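Local atomic coordinates of CalS11 (Micromonospora echinospora, PDB entry 3TOS), a protein that probably transfers a methyl group to an oxygen atom during calicheamicin biosynthesis, and binds S-adenosyl-L-homocysteine, the spent form of the methyl donor. Residues V69-R79 and L100-F109; G111-D119 and F188-T196. All blocks are in the same frame, centred on the assembly; numbering follows the deposited sequence. Where two conformers were deposited one is given.

Interaction 1 (V69-R79 and L100-F109); sequences VPGVIMEFGVR and LRRIVGFDTF. With SAH (S-adenosyl-L-homocysteine), chain O.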
loop_
_atom_site.group_PDB
_atom_site.type_symbol
_atom_site.label_atom_id
_atom_site.label_comp_id
_atom_site.label_asym_id
_atom_site.label_seq_id
_atom_site.Cartn_x
_atom_site.Cartn_y
_atom_site.Cartn_z
ATOM N N VAL B 69 -10.599 3.938 20.172
ATOM C CA VAL B 69 -9.909 4.116 21.439
ATOM C C VAL B 69 -10.993 4.136 22.559
ATOM O O VAL B 69 -12.005 4.814 22.427
ATOM C CB VAL B 69 -9.109 5.416 21.462
ATOM C CG1 VAL B 69 -8.389 5.603 22.835
ATOM C CG2 VAL B 69 -8.094 5.446 20.290
ATOM N N PRO B 70 -10.813 3.376 23.660
ATOM C CA PRO B 70 -11.807 3.384 24.745
ATOM C C PRO B 70 -11.774 4.738 25.458
ATOM O O PRO B 70 -10.840 5.515 25.328
ATOM C CB PRO B 70 -11.346 2.245 25.679
ATOM C CG PRO B 70 -9.995 1.969 25.340
ATOM C CD PRO B 70 -9.719 2.433 23.917
ATOM N N GLY B 71 -12.800 5.010 26.215
ATOM C CA GLY B 71 -12.805 6.186 27.084
ATOM C C GLY B 71 -13.751 7.287 26.723
ATOM O O GLY B 71 -14.629 7.142 25.872
ATOM N N VAL B 72 -13.550 8.398 27.380
ATOM C CA VAL B 72 -14.438 9.575 27.332
ATOM C C VAL B 72 -13.823 10.712 26.537
ATOM O O VAL B 72 -12.656 10.698 26.158
ATOM C CB VAL B 72 -14.820 10.057 28.762
ATOM C CG1 VAL B 72 -15.318 8.859 29.636
ATOM C CG2 VAL B 72 -13.611 10.688 29.439
ATOM N N ILE B 73 -14.676 11.685 26.241
ATOM C CA ILE B 73 -14.312 12.958 25.583
ATOM C C ILE B 73 -14.447 14.041 26.649
ATOM O O ILE B 73 -15.510 14.139 27.312
ATOM C CB ILE B 73 -15.279 13.282 24.389
ATOM C CG1 ILE B 73 -15.120 12.192 23.323
ATOM C CG2 ILE B 73 -14.928 14.686 23.811
ATOM C CD1 ILE B 73 -16.229 12.298 22.215
HETATM N N MSE B 74 -13.357 14.790 26.850
HETATM C CA MSE B 74 -13.360 15.932 27.775
HETATM C C MSE B 74 -13.038 17.217 27.057
HETATM O O MSE B 74 -12.112 17.230 26.231
HETATM C CB MSE B 74 -12.331 15.718 28.894
HETATM C CG MSE B 74 -12.700 14.543 29.794
HETATM SE SE MSE B 74 -11.392 14.511 31.244
HETATM C CE MSE B 74 -12.393 13.282 32.307
ATOM N N GLU B 75 -13.788 18.303 27.345
ATOM C CA GLU B 75 -13.425 19.640 26.849
ATOM C C GLU B 75 -13.168 20.488 28.058
ATOM O O GLU B 75 -13.990 20.522 28.964
ATOM C CB GLU B 75 -14.506 20.289 25.969
ATOM C CG GLU B 75 -13.955 21.674 25.489
ATOM C CD GLU B 75 -14.879 22.389 24.543
ATOM O OE1 GLU B 75 -16.125 22.380 24.780
ATOM O OE2 GLU B 75 -14.364 22.984 23.596
ATOM N N PHE B 76 -12.001 21.120 28.102
ATOM C CA PHE B 76 -11.684 22.067 29.163
ATOM C C PHE B 76 -11.833 23.460 28.536
ATOM O O PHE B 76 -10.992 23.911 27.726
ATOM C CB PHE B 76 -10.262 21.831 29.657
ATOM C CG PHE B 76 -9.984 20.367 29.921
ATOM C CD1 PHE B 76 -10.603 19.702 30.983
ATOM C CD2 PHE B 76 -9.119 19.654 29.071
ATOM C CE1 PHE B 76 -10.352 18.295 31.192
ATOM C CE2 PHE B 76 -8.914 18.275 29.237
ATOM C CZ PHE B 76 -9.516 17.605 30.344
ATOM N N GLY B 77 -12.919 24.137 28.905
ATOM C CA GLY B 77 -13.229 25.473 28.330
ATOM C C GLY B 77 -14.383 25.270 27.363
ATOM O O GLY B 77 -14.171 24.942 26.188
ATOM N N VAL B 78 -15.610 25.492 27.854
ATOM C CA VAL B 78 -16.834 25.143 27.120
ATOM C C VAL B 78 -17.517 26.388 26.589
ATOM O O VAL B 78 -18.054 26.351 25.491
ATOM C CB VAL B 78 -17.788 24.435 28.122
ATOM C CG1 VAL B 78 -19.180 24.152 27.537
ATOM C CG2 VAL B 78 -17.129 23.070 28.524
ATOM N N ARG B 79 -17.534 27.475 27.352
ATOM C CA ARG B 79 -18.298 28.693 26.982
ATOM C C ARG B 79 -19.770 28.386 26.702
ATOM O O ARG B 79 -20.437 27.868 27.616
ATOM C CB ARG B 79 -17.641 29.495 25.832
ATOM C CG ARG B 79 -18.049 31.009 25.836
ATOM C CD ARG B 79 -17.489 31.649 24.593
ATOM N NE ARG B 79 -17.903 33.038 24.484
ATOM C CZ ARG B 79 -17.552 33.871 23.490
ATOM N NH1 ARG B 79 -16.844 33.451 22.462
ATOM N NH2 ARG B 79 -18.005 35.140 23.463
ATOM N N LEU B 100 -20.776 4.154 27.009
ATOM C CA LEU B 100 -19.631 4.562 27.855
ATOM C C LEU B 100 -18.895 5.798 27.356
ATOM O O LEU B 100 -18.032 6.317 28.079
ATOM C CB LEU B 100 -18.626 3.415 28.026
ATOM C CG LEU B 100 -19.284 2.205 28.695
ATOM C CD1 LEU B 100 -18.176 1.136 28.958
ATOM C CD2 LEU B 100 -20.024 2.510 30.029
ATOM N N ARG B 101 -19.223 6.238 26.148
ATOM C CA ARG B 101 -18.557 7.396 25.583
ATOM C C ARG B 101 -19.157 8.650 26.204
ATOM O O ARG B 101 -19.987 9.321 25.591
ATOM C CB ARG B 101 -18.661 7.471 24.057
ATOM C CG ARG B 101 -17.825 8.632 23.453
ATOM C CD ARG B 101 -16.368 8.309 23.374
ATOM N NE ARG B 101 -16.111 7.294 22.357
ATOM C CZ ARG B 101 -14.962 6.642 22.191
ATOM N NH1 ARG B 101 -13.899 6.849 22.996
ATOM N NH2 ARG B 101 -14.885 5.763 21.188
ATOM N N ARG B 102 -18.794 8.940 27.442
ATOM C CA ARG B 102 -19.237 10.133 28.140
ATOM C C ARG B 102 -18.591 11.375 27.525
ATOM O O ARG B 102 -17.416 11.359 27.137
ATOM C CB ARG B 102 -18.831 10.035 29.625
ATOM C CG ARG B 102 -19.418 11.174 30.519
ATOM C CD ARG B 102 -19.157 10.869 32.018
ATOM N NE ARG B 102 -20.079 9.860 32.544
ATOM C CZ ARG B 102 -19.938 9.306 33.742
ATOM N NH1 ARG B 102 -18.865 9.615 34.485
ATOM N NH2 ARG B 102 -20.851 8.408 34.194
ATOM N N ILE B 103 -19.359 12.478 27.514
ATOM C CA ILE B 103 -18.843 13.804 27.127
ATOM C C ILE B 103 -18.849 14.662 28.360
ATOM O O ILE B 103 -19.885 14.822 28.990
ATOM C CB ILE B 103 -19.750 14.482 26.055
ATOM C CG1 ILE B 103 -19.656 13.687 24.749
ATOM C CG2 ILE B 103 -19.294 15.952 25.841
ATOM C CD1 ILE B 103 -20.784 14.014 23.751
ATOM N N VAL B 104 -17.692 15.188 28.751
ATOM C CA VAL B 104 -17.565 15.913 30.035
ATOM C C VAL B 104 -17.016 17.285 29.703
ATOM O O VAL B 104 -15.930 17.403 29.111
ATOM C CB VAL B 104 -16.624 15.201 31.061
ATOM C CG1 VAL B 104 -16.769 15.829 32.387
ATOM C CG2 VAL B 104 -16.977 13.689 31.104
ATOM N N GLY B 105 -17.783 18.315 30.037
ATOM C CA GLY B 105 -17.357 19.693 29.767
ATOM C C GLY B 105 -17.089 20.428 31.057
ATOM O O GLY B 105 -17.898 20.444 31.950
ATOM N N PHE B 106 -15.908 21.020 31.170
ATOM C CA PHE B 106 -15.510 21.738 32.389
ATOM C C PHE B 106 -15.400 23.222 32.097
ATOM O O PHE B 106 -14.734 23.634 31.124
ATOM C CB PHE B 106 -14.108 21.281 32.910
ATOM C CG PHE B 106 -14.011 19.834 33.276
ATOM C CD1 PHE B 106 -13.793 18.855 32.295
ATOM C CD2 PHE B 106 -14.067 19.433 34.625
ATOM C CE1 PHE B 106 -13.670 17.476 32.668
ATOM C CE2 PHE B 106 -13.970 18.065 34.975
ATOM C CZ PHE B 106 -13.779 17.101 34.008
ATOM N N ASP B 107 -15.986 24.055 32.951
ATOM C CA ASP B 107 -15.809 25.500 32.827
ATOM C C ASP B 107 -16.242 26.117 34.149
ATOM O O ASP B 107 -17.023 25.503 34.895
ATOM C CB ASP B 107 -16.721 26.050 31.680
ATOM C CG ASP B 107 -16.212 27.323 31.080
ATOM O OD1 ASP B 107 -16.047 28.349 31.804
ATOM O OD2 ASP B 107 -15.984 27.330 29.869
ATOM N N THR B 108 -15.812 27.333 34.446
ATOM C CA THR B 108 -16.417 28.103 35.524
ATOM C C THR B 108 -17.827 28.532 35.125
ATOM O O THR B 108 -18.713 28.680 35.991
ATOM C CB THR B 108 -15.650 29.409 35.781
ATOM O OG1 THR B 108 -15.590 30.117 34.549
ATOM C CG2 THR B 108 -14.208 29.158 36.293
ATOM N N PHE B 109 -18.026 28.707 33.807
ATOM C CA PHE B 109 -19.213 29.361 33.214
ATOM C C PHE B 109 -19.346 30.795 33.646
ATOM O O PHE B 109 -20.344 31.429 33.348
ATOM C CB PHE B 109 -20.492 28.523 33.391
ATOM C CG PHE B 109 -20.406 27.187 32.722
ATOM C CD1 PHE B 109 -20.626 27.092 31.334
ATOM C CD2 PHE B 109 -20.072 26.025 33.463
ATOM C CE1 PHE B 109 -20.560 25.844 30.698
ATOM C CE2 PHE B 109 -20.011 24.778 32.848
ATOM C CZ PHE B 109 -20.216 24.689 31.456
HETATM N N SAH O . -14.728 25.818 23.551
HETATM C CA SAH O . -15.494 27.103 23.470
HETATM C CB SAH O . -14.646 28.324 23.782
HETATM C CG SAH O . -14.151 28.333 25.244
HETATM S SD SAH O . -13.616 29.974 25.683
HETATM C C SAH O . -16.011 27.205 22.036
HETATM O O SAH O . -16.738 28.186 21.688
HETATM O OXT SAH O . -15.834 26.287 21.226
HETATM C "C5'" SAH O . -12.515 29.680 27.077
HETATM C "C4'" SAH O . -13.223 29.070 28.334
HETATM O "O4'" SAH O . -12.217 28.617 29.250
HETATM C "C3'" SAH O . -14.012 30.169 29.062
HETATM O "O3'" SAH O . -15.425 29.847 29.074
HETATM C "C2'" SAH O . -13.368 30.190 30.438
HETATM O "O2'" SAH O . -14.273 30.444 31.533
HETATM C "C1'" SAH O . -12.753 28.774 30.532
HETATM N N9 SAH O . -11.646 28.708 31.518
HETATM C C8 SAH O . -10.448 29.349 31.474
HETATM N N7 SAH O . -9.801 29.036 32.626
HETATM C C5 SAH O . -10.571 28.234 33.390
HETATM C C6 SAH O . -10.419 27.585 34.697
HETATM N N6 SAH O . -9.314 27.813 35.445
HETATM N N1 SAH O . -11.449 26.805 35.109
HETATM C C2 SAH O . -12.565 26.603 34.345
HETATM N N3 SAH O . -12.805 27.221 33.167
HETATM C C4 SAH O . -11.780 27.991 32.653
#

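Interaction 2 (G111-D119 and F188-T196); sequences GFPDVNDVD and FDLDLYEPT. With SAH (S-adenosyl-L-homocysteine), chain O.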
loop_
_atom_site.group_PDB
_atom_site.type_symbol
_atom_site.label_atom_id
_atom_site.label_comp_id
_atom_site.label_asym_id
_atom_site.label_seq_id
_atom_site.Cartn_x
_atom_site.Cartn_y
_atom_site.Cartn_z
ATOM N N GLY B 111 -16.443 32.806 33.092
ATOM C CA GLY B 111 -15.285 33.442 32.479
ATOM C C GLY B 111 -13.977 33.127 33.157
ATOM O O GLY B 111 -13.935 32.413 34.162
ATOM N N PHE B 112 -12.890 33.681 32.646
ATOM C CA PHE B 112 -11.601 33.405 33.285
ATOM C C PHE B 112 -11.625 33.725 34.782
ATOM O O PHE B 112 -12.048 34.815 35.171
ATOM C CB PHE B 112 -10.495 34.308 32.670
ATOM C CG PHE B 112 -10.176 34.051 31.235
ATOM C CD1 PHE B 112 -10.214 32.788 30.669
ATOM C CD2 PHE B 112 -9.725 35.118 30.451
ATOM C CE1 PHE B 112 -9.900 32.586 29.330
ATOM C CE2 PHE B 112 -9.377 34.916 29.097
ATOM C CZ PHE B 112 -9.462 33.646 28.543
ATOM N N PRO B 113 -11.166 32.810 35.659
ATOM C CA PRO B 113 -11.255 33.129 37.103
ATOM C C PRO B 113 -10.085 33.959 37.651
ATOM O O PRO B 113 -10.218 34.612 38.701
ATOM C CB PRO B 113 -11.239 31.745 37.767
ATOM C CG PRO B 113 -10.373 30.933 36.812
ATOM C CD PRO B 113 -10.736 31.410 35.419
ATOM N N ASP B 114 -8.945 33.887 36.954
ATOM C CA ASP B 114 -7.766 34.711 37.234
ATOM C C ASP B 114 -6.930 34.622 35.988
ATOM O O ASP B 114 -7.196 33.740 35.133
ATOM C CB ASP B 114 -6.975 34.157 38.422
ATOM C CG ASP B 114 -6.809 32.662 38.370
ATOM O OD1 ASP B 114 -6.304 32.079 37.385
ATOM O OD2 ASP B 114 -7.247 32.039 39.317
ATOM N N VAL B 115 -5.959 35.518 35.827
ATOM C CA VAL B 115 -4.953 35.205 34.820
ATOM C C VAL B 115 -3.529 35.368 35.343
ATOM O O VAL B 115 -3.294 36.017 36.360
ATOM C CB VAL B 115 -5.150 36.061 33.517
ATOM C CG1 VAL B 115 -6.595 35.974 33.009
ATOM C CG2 VAL B 115 -4.781 37.531 33.742
ATOM N N ASN B 116 -2.552 34.796 34.624
ATOM C CA ASN B 116 -1.157 34.941 34.994
ATOM C C ASN B 116 -0.584 36.042 34.106
ATOM O O ASN B 116 -1.083 36.270 32.991
ATOM C CB ASN B 116 -0.478 33.559 34.740
ATOM C CG ASN B 116 0.941 33.480 35.187
ATOM O OD1 ASN B 116 1.832 34.025 34.530
ATOM N ND2 ASN B 116 1.192 32.729 36.260
ATOM N N ASP B 117 0.476 36.683 34.581
ATOM C CA ASP B 117 1.189 37.650 33.749
ATOM C C ASP B 117 1.531 37.140 32.348
ATOM O O ASP B 117 1.456 37.922 31.398
ATOM C CB ASP B 117 2.445 38.135 34.484
ATOM C CG ASP B 117 2.122 39.191 35.512
ATOM O OD1 ASP B 117 0.967 39.708 35.545
ATOM O OD2 ASP B 117 3.050 39.539 36.269
ATOM N N VAL B 118 1.891 35.854 32.203
ATOM C CA VAL B 118 2.240 35.374 30.871
ATOM C C VAL B 118 1.033 35.331 29.928
ATOM O O VAL B 118 1.209 35.327 28.700
ATOM C CB VAL B 118 2.917 33.949 30.860
ATOM C CG1 VAL B 118 4.139 33.939 31.746
ATOM C CG2 VAL B 118 1.931 32.853 31.299
ATOM N N ASP B 119 -0.181 35.385 30.483
ATOM C CA ASP B 119 -1.402 35.377 29.635
ATOM C C ASP B 119 -1.769 36.778 29.182
ATOM O O ASP B 119 -2.663 36.914 28.323
ATOM C CB ASP B 119 -2.606 34.853 30.438
ATOM C CG ASP B 119 -2.384 33.447 30.978
ATOM O OD1 ASP B 119 -1.970 32.574 30.183
ATOM O OD2 ASP B 119 -2.646 33.232 32.194
ATOM N N PHE B 188 -8.262 20.848 24.886
ATOM C CA PHE B 188 -7.894 22.007 25.697
ATOM C C PHE B 188 -8.275 23.310 25.031
ATOM O O PHE B 188 -7.708 23.689 23.989
ATOM C CB PHE B 188 -6.364 21.991 25.908
ATOM C CG PHE B 188 -5.943 20.992 26.939
ATOM C CD1 PHE B 188 -5.801 19.627 26.612
ATOM C CD2 PHE B 188 -5.672 21.410 28.217
ATOM C CE1 PHE B 188 -5.417 18.679 27.592
ATOM C CE2 PHE B 188 -5.280 20.507 29.187
ATOM C CZ PHE B 188 -5.125 19.099 28.879
ATOM N N ASP B 189 -9.172 24.028 25.662
ATOM C CA ASP B 189 -9.597 25.335 25.164
ATOM C C ASP B 189 -9.802 26.322 26.310
ATOM O O ASP B 189 -10.790 27.091 26.353
ATOM C CB ASP B 189 -10.896 25.224 24.345
ATOM C CG ASP B 189 -11.118 26.418 23.435
ATOM O OD1 ASP B 189 -10.248 27.299 23.386
ATOM O OD2 ASP B 189 -12.181 26.460 22.762
ATOM N N LEU B 190 -8.835 26.344 27.233
ATOM C CA LEU B 190 -8.910 27.259 28.384
ATOM C C LEU B 190 -8.159 28.532 28.149
ATOM O O LEU B 190 -8.340 29.491 28.934
ATOM C CB LEU B 190 -8.269 26.599 29.631
ATOM C CG LEU B 190 -8.830 25.244 30.074
ATOM C CD1 LEU B 190 -7.739 24.517 30.882
ATOM C CD2 LEU B 190 -10.038 25.512 30.984
ATOM N N ASP B 191 -7.283 28.548 27.133
ATOM C CA ASP B 191 -6.423 29.732 26.791
ATOM C C ASP B 191 -5.258 29.999 27.735
ATOM O O ASP B 191 -4.192 30.374 27.290
ATOM C CB ASP B 191 -7.246 31.030 26.596
ATOM C CG ASP B 191 -8.259 30.884 25.481
ATOM O OD1 ASP B 191 -7.862 30.409 24.382
ATOM O OD2 ASP B 191 -9.469 31.195 25.690
ATOM N N LEU B 192 -5.484 29.823 29.048
ATOM C CA LEU B 192 -4.582 30.341 30.086
ATOM C C LEU B 192 -3.582 29.288 30.511
ATOM O O LEU B 192 -3.903 28.072 30.598
ATOM C CB LEU B 192 -5.398 30.735 31.317
ATOM C CG LEU B 192 -6.489 31.753 30.980
ATOM C CD1 LEU B 192 -7.283 31.996 32.292
ATOM C CD2 LEU B 192 -5.802 33.081 30.517
ATOM N N TYR B 193 -2.386 29.778 30.873
ATOM C CA TYR B 193 -1.279 28.924 31.298
ATOM C C TYR B 193 -1.571 28.046 32.518
ATOM O O TYR B 193 -1.422 26.815 32.433
ATOM C CB TYR B 193 -0.087 29.843 31.594
ATOM C CG TYR B 193 0.995 29.199 32.428
ATOM C CD1 TYR B 193 1.695 28.095 31.943
ATOM C CD2 TYR B 193 1.347 29.737 33.659
ATOM C CE1 TYR B 193 2.664 27.480 32.686
ATOM C CE2 TYR B 193 2.318 29.098 34.463
ATOM C CZ TYR B 193 2.974 27.967 33.952
ATOM O OH TYR B 193 3.981 27.334 34.665
ATOM N N GLU B 194 -1.971 28.639 33.631
ATOM C CA GLU B 194 -2.049 27.850 34.911
ATOM C C GLU B 194 -3.048 26.679 34.853
ATOM O O GLU B 194 -2.691 25.563 35.230
ATOM C CB GLU B 194 -2.350 28.770 36.108
ATOM C CG GLU B 194 -1.187 29.689 36.398
ATOM C CD GLU B 194 -1.353 30.434 37.698
ATOM O OE1 GLU B 194 -2.071 29.919 38.615
ATOM O OE2 GLU B 194 -0.717 31.476 37.887
ATOM N N PRO B 195 -4.284 26.923 34.417
ATOM C CA PRO B 195 -5.201 25.792 34.413
ATOM C C PRO B 195 -4.817 24.764 33.359
ATOM O O PRO B 195 -5.045 23.571 33.571
ATOM C CB PRO B 195 -6.546 26.461 34.063
ATOM C CG PRO B 195 -6.213 27.736 33.427
ATOM C CD PRO B 195 -4.973 28.210 34.144
ATOM N N THR B 196 -4.260 25.206 32.230
ATOM C CA THR B 196 -3.778 24.234 31.242
ATOM C C THR B 196 -2.747 23.284 31.852
ATOM O O THR B 196 -2.819 22.076 31.614
ATOM C CB THR B 196 -3.237 24.923 29.978
ATOM O OG1 THR B 196 -4.299 25.723 29.406
ATOM C CG2 THR B 196 -2.717 23.897 28.944
HETATM N N SAH O . -14.728 25.818 23.551
HETATM C CA SAH O . -15.494 27.103 23.470
HETATM C CB SAH O . -14.646 28.324 23.782
HETATM C CG SAH O . -14.151 28.333 25.244
HETATM S SD SAH O . -13.616 29.974 25.683
HETATM C C SAH O . -16.011 27.205 22.036
HETATM O O SAH O . -16.738 28.186 21.688
HETATM O OXT SAH O . -15.834 26.287 21.226
HETATM C "C5'" SAH O . -12.515 29.680 27.077
HETATM C "C4'" SAH O . -13.223 29.070 28.334
HETATM O "O4'" SAH O . -12.217 28.617 29.250
HETATM C "C3'" SAH O . -14.012 30.169 29.062
HETATM O "O3'" SAH O . -15.425 29.847 29.074
HETATM C "C2'" SAH O . -13.368 30.190 30.438
HETATM O "O2'" SAH O . -14.273 30.444 31.533
HETATM C "C1'" SAH O . -12.753 28.774 30.532
HETATM N N9 SAH O . -11.646 28.708 31.518
HETATM C C8 SAH O . -10.448 29.349 31.474
HETATM N N7 SAH O . -9.801 29.036 32.626
HETATM C C5 SAH O . -10.571 28.234 33.390
HETATM C C6 SAH O . -10.419 27.585 34.697
HETATM N N6 SAH O . -9.314 27.813 35.445
HETATM N N1 SAH O . -11.449 26.805 35.109
HETATM C C2 SAH O . -12.565 26.603 34.345
HETATM N N3 SAH O . -12.805 27.221 33.167
HETATM C C4 SAH O . -11.780 27.991 32.653
HETATM O O HOH W 1 -2.715 34.007 38.381
HETATM O O HOH W 2 -2.319 32.434 27.523
HETATM O O HOH W 3 -2.932 31.269 33.908
#

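Interaction 1 (V69-R79 and L100-F109)
Phe106 lies beside Phe76, the two side chains pointing the same way, their ring planes 32° apart and CD1 of Phe76 3.6 Å from CD1 of Phe106. The selenium of Met74, at the end of an extended chain, adds a Met-aromatic contact on the same face of the sheet, 4.0 Å from CE1 of Phe106. Between the parallel strands 72-76 and 103-107 backbone bonds run from Ile73 N to Arg102 O as far as Gly77 N to Phe106 O. Val78 CG2 packs 3.6 Å from CA of Gly105, where any side chain would collide. At the C-terminal ends of the strands, Asp107 OD2 accepts Val78 N (2.8 Å) through its anti lone pair and Arg79 N (3.0 Å) from above the carboxylate plane, while also taking O3' of S-adenosyl-L-homocysteine; OD1 takes O2' at 2.8 Å and accepts Phe109 N in an Asx turn. This acidic grip on the ribose hydroxyls is a hallmark of Rossmann-like methyltransferases. An asparagine in place of Asp107 would probably set an NH2 against backbone amides, leaving them without an acceptor and weakening the hold on the ribose. At the other end the bent side chain of Arg101 brings NH1 within 2.8 Å of Val69 O, in the guanidinium plane. Helix 82-94, the beta-alpha-beta crossover, packs on Ile73 and Val78, helix 167-177 on Phe106, and strands 183-188 and 160-164 flank the pair.

Interaction 2 (G111-D119 and F188-T196)
Segment 111-119 is a loop ending in a short 3-10 turn, and it passes over the start of helix 193-203, its Asp119 CA 6.0 Å from CA of Leu192, the N-cap residue. Instead of backbone pairing, a side chain joins the two: Asp119 OD1 accepts Tyr193 N at 2.9 Å on its syn side, 17° out of the carboxylate plane. Its other oxygen, OD2, takes Asn116 N within the loop, and a water links OD2 to Glu194 N, so one carboxylate serves the loop and, directly and through water, the first amides of the helix. Asn116 OD1 accepts Val118 N, closing an Asx turn. The Asn116 side chain swings away from its own N (chi1 -175°), which carries ND2 across to Glu194 OE2, 2.8 Å away on the anti lone pair. Glu194 OE1 is salt-bridged to Arg168, which also pairs with Asp114.

In this Rossmann-like methyltransferase domain, the loop following strand 103-107 and the residues following strand 183-188 line part of the S-adenosyl-L-homocysteine site, Asp189 OD2 accepting its amino nitrogen and Leu190, Pro195 and Phe112 lying against the adenine. Leu192 sits between Asp119 and the Phe112 ring: CG lies over one face of the ring in a CH-pi contact, 4.1 Å from its centroid, while CD2 is 3.5 Å from Asp119 CG. The edge of that ring meets C8 of the adenine, 3.5 Å from Phe112 CD1, and Asp191 OD2, whose carboxylate stands almost perpendicular to it. Val118 CG2 packs 3.6 Å from Tyr193 CB, and helix 225-233 touches both residues through Ile228.

From the N terminus, strand 72-76 leads through helix 82-94 to strand 103-107, and interaction 1 closes this beta-alpha-beta loop across a gap of 20 residues. One residue later comes 111-119; 68 residues, among them helices 136-148 and 167-177 and strand 160-164, separate it from 188-196, where interaction 2 closes the larger loop. The two contacts therefore follow in series, neither nested nor crossed, with centres about 18 Å apart. They nevertheless touch: Phe76 O and Asp189 N, 2.8 Å apart, are probably hydrogen-bonded, joining neighbouring strand ends. Both reach S-adenosyl-L-homocysteine, tying the central sheet to the loop and helix start around this ligand.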